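Local coordinates for periplasmic binding protein (Veillonella parvula, PDB 4N01), which probably captures a solute, perhaps an iron complex as many relatives of its family do, in the periplasm for delivery to a membrane transporter, at residues T74-Q79 with I173-I178; D133-R138 with I152-S157. One frame throughout, in Å; residues are numbered along the deposited sequence.

Contact 1: T74-Q79 with I173-I178; sequences TEMMLQ and IKLGEI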
loop_
_atom_site.group_PDB
_atom_site.type_symbol
_atom_site.label_atom_id
_atom_site.label_comp_id
_atom_site.label_asym_id
_atom_site.label_seq_id
_atom_site.Cartn_x
_atom_site.Cartn_y
_atom_site.Cartn_z
ATOM N N THR A 74 8.995 4.611 1.361
ATOM C CA THR A 74 9.442 5.830 2.048
ATOM C C THR A 74 8.769 5.962 3.411
ATOM O O THR A 74 9.431 6.248 4.417
ATOM C CB THR A 74 9.164 7.094 1.217
ATOM O OG1 THR A 74 10.051 7.127 0.094
ATOM C CG2 THR A 74 9.370 8.366 2.055
ATOM N N GLU A 75 7.458 5.734 3.451
ATOM C CA GLU A 75 6.732 5.819 4.714
ATOM C C GLU A 75 7.152 4.724 5.689
ATOM O O GLU A 75 7.310 4.993 6.880
ATOM C CB GLU A 75 5.204 5.890 4.483
ATOM C CG GLU A 75 4.841 7.171 3.712
ATOM C CD GLU A 75 3.347 7.418 3.517
ATOM O OE1 GLU A 75 2.522 6.500 3.754
ATOM O OE2 GLU A 75 2.994 8.559 3.116
HETATM N N MSE A 76 7.377 3.514 5.177
HETATM C CA MSE A 76 7.843 2.414 6.016
HETATM C C MSE A 76 9.154 2.780 6.679
HETATM O O MSE A 76 9.328 2.585 7.880
HETATM C CB MSE A 76 8.001 1.133 5.196
HETATM C CG MSE A 76 6.659 0.575 4.757
HETATM SE SE MSE A 76 6.884 -0.910 3.525
HETATM C CE MSE A 76 7.725 -2.162 4.736
HETATM N N MSE A 77 10.071 3.335 5.899
HETATM C CA MSE A 77 11.374 3.698 6.441
HETATM C C MSE A 77 11.280 4.846 7.444
HETATM O O MSE A 77 11.933 4.817 8.490
HETATM C CB MSE A 77 12.360 4.021 5.315
HETATM C CG MSE A 77 12.744 2.792 4.495
HETATM SE SE MSE A 77 14.289 3.164 3.377
HETATM C CE MSE A 77 15.615 3.452 4.773
ATOM N N LEU A 78 10.461 5.847 7.147
ATOM C CA LEU A 78 10.308 6.979 8.071
ATOM C C LEU A 78 9.653 6.542 9.387
ATOM O O LEU A 78 9.987 7.051 10.466
ATOM C CB LEU A 78 9.508 8.113 7.416
ATOM C CG LEU A 78 10.190 8.804 6.224
ATOM C CD1 LEU A 78 9.225 9.745 5.523
ATOM C CD2 LEU A 78 11.449 9.567 6.662
ATOM N N GLN A 79 8.736 5.586 9.298
ATOM C CA GLN A 79 8.033 5.107 10.482
ATOM C C GLN A 79 9.029 4.469 11.451
ATOM O O GLN A 79 8.880 4.584 12.669
ATOM C CB GLN A 79 6.940 4.108 10.081
ATOM C CG GLN A 79 6.090 3.581 11.234
ATOM C CD GLN A 79 5.189 4.645 11.827
ATOM O OE1 GLN A 79 4.328 5.199 11.140
ATOM N NE2 GLN A 79 5.385 4.940 13.109
ATOM N N ILE A 173 9.298 -5.814 10.189
ATOM C CA ILE A 173 10.293 -6.430 11.062
ATOM C C ILE A 173 11.611 -6.652 10.321
ATOM O O ILE A 173 12.692 -6.342 10.839
ATOM C CB ILE A 173 9.797 -7.771 11.631
ATOM C CG1 ILE A 173 8.518 -7.554 12.446
ATOM C CG2 ILE A 173 10.866 -8.411 12.504
ATOM C CD1 ILE A 173 8.739 -6.772 13.726
ATOM N N LYS A 174 11.511 -7.180 9.102
ATOM C CA LYS A 174 12.688 -7.428 8.265
ATOM C C LYS A 174 13.429 -6.132 7.947
ATOM O O LYS A 174 14.664 -6.068 8.012
ATOM C CB LYS A 174 12.264 -8.103 6.954
ATOM C CG LYS A 174 13.427 -8.606 6.108
ATOM C CD LYS A 174 14.164 -9.766 6.788
ATOM C CE LYS A 174 15.153 -10.396 5.824
ATOM N NZ LYS A 174 15.849 -11.555 6.435
ATOM N N LEU A 175 12.675 -5.102 7.583
ATOM C CA LEU A 175 13.274 -3.790 7.311
ATOM C C LEU A 175 13.996 -3.300 8.555
ATOM O O LEU A 175 15.136 -2.814 8.482
ATOM C CB LEU A 175 12.198 -2.784 6.878
ATOM C CG LEU A 175 12.636 -1.353 6.543
ATOM C CD1 LEU A 175 13.686 -1.323 5.443
ATOM C CD2 LEU A 175 11.420 -0.538 6.122
ATOM N N GLY A 176 13.335 -3.457 9.701
ATOM C CA GLY A 176 13.940 -3.146 10.986
ATOM C C GLY A 176 15.240 -3.901 11.207
ATOM O O GLY A 176 16.236 -3.307 11.618
ATOM N N GLU A 177 15.243 -5.208 10.938
ATOM C CA GLU A 177 16.459 -6.000 11.109
ATOM C C GLU A 177 17.584 -5.497 10.198
ATOM O O GLU A 177 18.732 -5.379 10.628
ATOM C CB GLU A 177 16.171 -7.483 10.854
ATOM C CG GLU A 177 15.267 -8.109 11.915
ATOM C CD GLU A 177 14.796 -9.513 11.560
ATOM O OE1 GLU A 177 14.700 -9.840 10.351
ATOM O OE2 GLU A 177 14.503 -10.294 12.495
ATOM N N ILE A 178 17.257 -5.203 8.942
ATOM C CA ILE A 178 18.261 -4.706 7.994
ATOM C C ILE A 178 18.928 -3.434 8.519
ATOM O O ILE A 178 20.143 -3.228 8.358
ATOM C CB ILE A 178 17.634 -4.425 6.593
ATOM C CG1 ILE A 178 17.179 -5.732 5.929
ATOM C CG2 ILE A 178 18.638 -3.721 5.680
ATOM C CD1 ILE A 178 16.309 -5.517 4.672
#
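Leu175 reaches across from its helix and rests one methyl, CD2, against both selenomethionines, Met76 and Met77. That methyl lies 3.9 Å from CB of Met76 and also 3.9 Å from CG of Met77, near the root of each chain, so neither selenium makes the closest approach. Because CG of Leu175 is turned away from the backbone N (chi1 -180°), the branched end reaches out toward helix 71-79. The Met77 chain runs past the leucine at about a right angle.

The close packing is confined to these three buried residues. No hydrogen bond joins the two segments, and even the nearest CA atoms, those of Met77 and Leu175, stand 7.8 Å apart, so side chains alone bridge the two segments. On the far flank of 173-178, Lys174 and Glu177 turn to partly exposed positions: NZ of Lys174 is hydrogen-bonded to the carbonyl O of Thr45, while the glutamate has a long, weak ion pair with Lys182. Glu75, in contrast, is buried on 74-79 and forms a salt bridge with Arg319.

The contact is helix-helix packing within the lobe built on the parallel sheet 109-111, 86-90, 66-68, 127-129, 151-153. Helix 71-79 follows strand 66-68, and helix 165-178 follows strand 151-153 at one edge of the sheet, whose Trp153 packs against Met76; Phe179, just beyond helix 165-178, lies against Met77.

Contact 2: D133-R138 with I152-S157; sequences DSFSKR and IWIPES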
loop_
_atom_site.group_PDB
_atom_site.type_symbol
_atom_site.label_atom_id
_atom_site.label_comp_id
_atom_site.label_asym_id
_atom_site.label_seq_id
_atom_site.Cartn_x
_atom_site.Cartn_y
_atom_site.Cartn_z
ATOM N N ASP A 133 8.238 -2.460 -9.900
ATOM C CA ASP A 133 8.392 -1.694 -11.145
ATOM C C ASP A 133 9.510 -0.646 -11.098
ATOM O O ASP A 133 10.041 -0.259 -12.144
ATOM C CB ASP A 133 7.074 -1.037 -11.552
ATOM C CG ASP A 133 6.218 -1.946 -12.403
ATOM O OD1 ASP A 133 6.389 -3.181 -12.299
ATOM O OD2 ASP A 133 5.380 -1.426 -13.173
ATOM N N SER A 134 9.872 -0.207 -9.889
ATOM C CA SER A 134 10.972 0.737 -9.681
ATOM C C SER A 134 12.292 0.195 -10.199
ATOM O O SER A 134 13.233 0.951 -10.438
ATOM C CB SER A 134 11.159 1.028 -8.180
ATOM O OG SER A 134 9.946 1.443 -7.573
ATOM N N PHE A 135 12.372 -1.123 -10.344
ATOM C CA PHE A 135 13.631 -1.767 -10.707
ATOM C C PHE A 135 13.535 -2.425 -12.071
ATOM O O PHE A 135 14.347 -3.277 -12.426
ATOM C CB PHE A 135 14.028 -2.751 -9.607
ATOM C CG PHE A 135 14.092 -2.107 -8.248
ATOM C CD1 PHE A 135 15.172 -1.300 -7.905
ATOM C CD2 PHE A 135 13.055 -2.263 -7.335
ATOM C CE1 PHE A 135 15.230 -0.677 -6.667
ATOM C CE2 PHE A 135 13.108 -1.643 -6.082
ATOM C CZ PHE A 135 14.200 -0.845 -5.753
ATOM N N SER A 136 12.535 -1.991 -12.833
ATOM C CA SER A 136 12.301 -2.479 -14.189
ATOM C C SER A 136 12.931 -1.540 -15.211
ATOM O O SER A 136 13.573 -0.555 -14.847
ATOM C CB SER A 136 10.802 -2.596 -14.456
ATOM O OG SER A 136 10.184 -1.321 -14.471
ATOM N N LYS A 137 12.728 -1.834 -16.491
ATOM C CA LYS A 137 13.273 -1.001 -17.558
ATOM C C LYS A 137 12.527 0.325 -17.703
ATOM O O LYS A 137 12.987 1.232 -18.394
ATOM C CB LYS A 137 13.276 -1.771 -18.879
ATOM C CG LYS A 137 14.160 -3.009 -18.854
ATOM C CD LYS A 137 14.231 -3.667 -20.223
ATOM C CE LYS A 137 15.178 -4.859 -20.220
ATOM N NZ LYS A 137 15.353 -5.429 -21.588
ATOM N N ARG A 138 11.379 0.432 -17.044
ATOM C CA ARG A 138 10.625 1.680 -17.003
ATOM C C ARG A 138 11.293 2.696 -16.083
ATOM O O ARG A 138 10.975 3.888 -16.121
ATOM C CB ARG A 138 9.204 1.420 -16.500
ATOM C CG ARG A 138 8.331 0.618 -17.445
ATOM C CD ARG A 138 6.923 0.513 -16.889
ATOM N NE ARG A 138 6.413 1.818 -16.474
ATOM C CZ ARG A 138 5.726 2.035 -15.356
ATOM N NH1 ARG A 138 5.462 1.025 -14.535
ATOM N NH2 ARG A 138 5.304 3.258 -15.057
ATOM N N ILE A 152 19.280 -4.447 -3.000
ATOM C CA ILE A 152 17.885 -4.134 -3.278
ATOM C C ILE A 152 16.990 -5.011 -2.419
ATOM O O ILE A 152 17.190 -6.226 -2.342
ATOM C CB ILE A 152 17.533 -4.400 -4.752
ATOM C CG1 ILE A 152 18.466 -3.606 -5.668
ATOM C CG2 ILE A 152 16.080 -4.032 -5.027
ATOM C CD1 ILE A 152 18.268 -3.897 -7.151
ATOM N N TRP A 153 16.006 -4.397 -1.773
ATOM C CA TRP A 153 15.057 -5.134 -0.944
ATOM C C TRP A 153 13.655 -4.686 -1.277
ATOM O O TRP A 153 13.392 -3.487 -1.370
ATOM C CB TRP A 153 15.309 -4.851 0.537
ATOM C CG TRP A 153 14.318 -5.532 1.424
ATOM C CD1 TRP A 153 14.292 -6.854 1.754
ATOM C CD2 TRP A 153 13.196 -4.929 2.083
ATOM N NE1 TRP A 153 13.228 -7.111 2.583
ATOM C CE2 TRP A 153 12.541 -5.945 2.802
ATOM C CE3 TRP A 153 12.685 -3.628 2.135
ATOM C CZ2 TRP A 153 11.397 -5.704 3.568
ATOM C CZ3 TRP A 153 11.553 -3.386 2.900
ATOM C CH2 TRP A 153 10.925 -4.423 3.606
ATOM N N ILE A 154 12.747 -5.640 -1.438
ATOM C CA ILE A 154 11.351 -5.319 -1.741
ATOM C C ILE A 154 10.443 -6.014 -0.734
ATOM O O ILE A 154 10.588 -7.221 -0.510
ATOM C CB ILE A 154 10.973 -5.806 -3.155
ATOM C CG1 ILE A 154 11.841 -5.091 -4.197
ATOM C CG2 ILE A 154 9.484 -5.567 -3.434
ATOM C CD1 ILE A 154 11.713 -5.672 -5.584
ATOM N N PRO A 155 9.527 -5.255 -0.107
ATOM C CA PRO A 155 8.575 -5.883 0.820
ATOM C C PRO A 155 7.856 -7.060 0.158
ATOM O O PRO A 155 7.380 -6.952 -0.985
ATOM C CB PRO A 155 7.588 -4.756 1.129
ATOM C CG PRO A 155 8.429 -3.487 1.006
ATOM C CD PRO A 155 9.384 -3.787 -0.151
ATOM N N GLU A 156 7.797 -8.185 0.859
ATOM C CA GLU A 156 7.049 -9.332 0.356
ATOM C C GLU A 156 5.592 -8.987 0.109
ATOM O O GLU A 156 4.942 -9.610 -0.734
ATOM C CB GLU A 156 7.147 -10.510 1.326
ATOM C CG GLU A 156 8.549 -11.113 1.421
ATOM C CD GLU A 156 8.974 -11.823 0.145
ATOM O OE1 GLU A 156 8.113 -12.473 -0.493
ATOM O OE2 GLU A 156 10.169 -11.727 -0.220
ATOM N N SER A 157 5.074 -8.002 0.838
ATOM C CA SER A 157 3.652 -7.657 0.720
ATOM C C SER A 157 3.354 -7.039 -0.646
ATOM O O SER A 157 2.198 -6.906 -1.055
ATOM C CB SER A 157 3.205 -6.734 1.867
ATOM O OG SER A 157 3.988 -5.546 1.907
#
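The Phe135 ring lies broadside to Ile152, whose CG2 methyl sits over the centre of one face. The methyl is 3.8 Å from the ring centroid and only 11° off the ring normal, a well-centred CH-pi contact. Ile152 holds CG1 beside its backbone N (chi1 -56°), which carries the other arm along the same side of the ring, beyond its outline, CD1 of Ile152 lying 4.1 Å from CD1 of Phe135. The ring is thus met by both branches of one isoleucine. Ile154, two residues on and pointing the same way, approaches obliquely: its CD1 lies 4.1 Å from CD2 of Phe135. Each isoleucine chain runs antiparallel to the phenylalanine side chain as the two pass. Against the other face of the ring rests CB of Ser134, offset toward the rim, so the aromatic plane is held between its own chain neighbour and the isoleucine.

Residues alternate along the extended 152-154 run, Ile152 and Ile154 facing the phenylalanine and Trp153 turned to the reverse side. This belongs to an alpha/beta lobe with a parallel sheet: the loop bearing Phe135 leaves strand 127-129 and leads into helix 142-147, which returns the chain to the adjacent strand 151-153 in a beta-alpha-beta crossover. Ala142 and Met145 of that helix touch both Phe135 and Ile152.

Beyond the apolar patch the loop is polar and self-bonded. Asp133 O accepts from two groups of Ser136, the hydroxyl OG at 2.6 Å and the backbone N at 3.1 Å, with the hydroxyl tilted 16° from the carbonyl plane. On the exposed side, Arg138, the last residue of 133-138, brings the edge of its guanidinium to the carboxylate of Asp133, the first, NH1 of Arg138 lying 2.8 Å from OD2 of Asp133.

Both contacts are buried and apolar across their segments, and both lie in the same lobe, but they join different elements. Contact 1 pairs two helices through aliphatic and selenomethionine chains; contact 2 sets a loop aromatic against strand 151-153, at one edge of the sheet, and Ile154; none of its polar bonds crosses between the segments, and the Asp133-Arg138 salt bridge lies on the exposed side of the loop. Their centres are 15 Å apart, and Trp153 connects them: its CH2 lies 3.9 Å from CB of Leu175, while its CD1 is 3.8 Å from CD1 of Ile178. Met76 SE reaches Pro155 CG. Residues 152-157 present isoleucines to the Phe135 loop and the tryptophan to helix 165-178.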